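Esterase TesA (Pseudomonas aeruginosa, PDB 4JGG) hydrolyses carboxylic esters, with highest activity on Tween detergents and short-chain p-nitrophenyl esters, and shows low thioesterase activity towards palmitoyl-coenzyme A. Local coordinates at residues Leu24-Gly28 / Arg76-Leu80. Sequence-based numbering, arbitrary orientation.
Sequences LLVVG and RLPAL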
loop_
_atom_site.group_PDB
_atom_site.type_symbol
_atom_site.label_atom_id
_atom_site.label_comp_id
_atom_site.label_asym_id
_atom_site.label_seq_id
_atom_site.Cartn_x
_atom_site.Cartn_y
_atom_site.Cartn_z
ATOM N N LEU A 24 -9.001 -10.340 2.282
ATOM C CA LEU A 24 -8.412 -9.041 1.977
ATOM C C LEU A 24 -6.887 -9.194 1.977
ATOM O O LEU A 24 -6.243 -9.323 3.025
ATOM C CB LEU A 24 -8.851 -8.012 3.016
ATOM C CG LEU A 24 -8.663 -6.514 2.758
ATOM C CD1 LEU A 24 -9.570 -5.743 3.712
ATOM C CD2 LEU A 24 -7.224 -6.092 2.925
ATOM N N LEU A 25 -6.312 -9.202 0.788
ATOM C CA LEU A 25 -4.883 -9.439 0.660
ATOM C C LEU A 25 -4.162 -8.101 0.619
ATOM O O LEU A 25 -4.475 -7.277 -0.232
ATOM C CB LEU A 25 -4.603 -10.196 -0.623
ATOM C CG LEU A 25 -3.126 -10.394 -0.989
ATOM C CD1 LEU A 25 -2.441 -11.367 -0.043
ATOM C CD2 LEU A 25 -3.034 -10.874 -2.413
ATOM N N VAL A 26 -3.237 -7.889 1.555
ATOM C CA VAL A 26 -2.347 -6.725 1.519
ATOM C C VAL A 26 -0.990 -7.108 0.960
ATOM O O VAL A 26 -0.284 -7.950 1.530
ATOM C CB VAL A 26 -2.103 -6.101 2.911
ATOM C CG1 VAL A 26 -1.180 -4.865 2.783
ATOM C CG2 VAL A 26 -3.432 -5.693 3.583
ATOM N N VAL A 27 -0.615 -6.472 -0.142
ATOM C CA VAL A 27 0.682 -6.712 -0.764
ATOM C C VAL A 27 1.532 -5.441 -0.687
ATOM O O VAL A 27 1.416 -4.554 -1.539
ATOM C CB VAL A 27 0.506 -7.156 -2.230
ATOM C CG1 VAL A 27 1.856 -7.572 -2.832
ATOM C CG2 VAL A 27 -0.508 -8.298 -2.313
ATOM N N GLY A 28 2.375 -5.352 0.340
ATOM C CA GLY A 28 3.137 -4.141 0.587
ATOM C C GLY A 28 4.621 -4.354 0.835
ATOM O O GLY A 28 5.163 -5.434 0.601
ATOM N N ARG A 76 5.473 -11.885 -7.609
ATOM C CA ARG A 76 4.964 -12.767 -6.549
ATOM C C ARG A 76 3.437 -12.748 -6.366
ATOM O O ARG A 76 2.885 -13.567 -5.633
ATOM C CB ARG A 76 5.670 -12.508 -5.206
ATOM C CG ARG A 76 5.373 -11.132 -4.570
ATOM C CD ARG A 76 6.253 -10.922 -3.339
ATOM N NE ARG A 76 6.004 -9.664 -2.641
ATOM C CZ ARG A 76 5.249 -9.543 -1.550
ATOM N NH1 ARG A 76 4.640 -10.605 -1.038
ATOM N NH2 ARG A 76 5.101 -8.365 -0.974
ATOM N N LEU A 77 2.753 -11.844 -7.055
ATOM C CA LEU A 77 1.295 -11.752 -6.940
ATOM C C LEU A 77 0.512 -12.977 -7.471
ATOM O O LEU A 77 -0.410 -13.460 -6.806
ATOM C CB LEU A 77 0.790 -10.430 -7.552
ATOM C CG LEU A 77 -0.732 -10.238 -7.572
ATOM C CD1 LEU A 77 -1.299 -10.063 -6.172
ATOM C CD2 LEU A 77 -1.107 -9.062 -8.466
ATOM N N PRO A 78 0.886 -13.515 -8.649
ATOM C CA PRO A 78 0.096 -14.640 -9.175
ATOM C C PRO A 78 -0.043 -15.811 -8.193
ATOM O O PRO A 78 -1.136 -16.385 -8.075
ATOM C CB PRO A 78 0.880 -15.058 -10.424
ATOM C CG PRO A 78 1.503 -13.753 -10.874
ATOM C CD PRO A 78 1.911 -13.074 -9.607
ATOM N N ALA A 79 1.038 -16.146 -7.496
ATOM C CA ALA A 79 0.998 -17.218 -6.507
ATOM C C ALA A 79 0.043 -16.889 -5.354
ATOM O O ALA A 79 -0.652 -17.769 -4.838
ATOM C CB ALA A 79 2.402 -17.502 -5.970
ATOM N N LEU A 80 0.061 -15.625 -4.936
ATOM C CA LEU A 80 -0.796 -15.104 -3.876
ATOM C C LEU A 80 -2.260 -15.121 -4.294
ATOM O O LEU A 80 -3.122 -15.545 -3.523
ATOM C CB LEU A 80 -0.369 -13.678 -3.505
ATOM C CG LEU A 80 0.953 -13.495 -2.751
ATOM C CD1 LEU A 80 1.336 -12.004 -2.649
ATOM C CD2 LEU A 80 0.880 -14.123 -1.364
#
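Leu25 and Val27 of strand 23-28 pack against Leu77 and Leu80 of helix 70-84 in a buried, apolar helix-on-sheet contact. The two segments run nearly antiparallel, at 164°, and their axes come within 10.9 Å at the closest point. With CG anti to the backbone N (chi1 174°), Leu25 extends toward the helix, and its CD2 touches Leu80 CB at 4.0 Å. These two leucine side chains meet at about a right angle. The same Leu25 CD2 also rests on Leu77 CD1 (4.2 Å). Val27 CG2 lies 4.3 Å from Leu77 CD1, and it meets Leu80 CD1 tip to tip at 4.2 Å. In this alpha/beta/alpha SGNH (GDSL) hydrolase fold, helix 70-84 is the helix of a beta-alpha-beta crossover from strand 59-62 to 88-92. It passes over strand 23-28, which lies between them in the parallel sheet. Val26 points to the other face, onto helix 43-53. The strand leads to Ser30, the probable catalytic nucleophile. Near this end, Val27 CG1 sits over one face of the Arg76 guanidinium, toward the rim, 3.8 Å from NH2. Gly28 O lies at the guanidinium edge, in its plane, 3.3 Å from Arg76 NH2. A salt bridge from NE to Asp68 and a hydrogen bond from NH1 to Ala63 O fix the group's orientation.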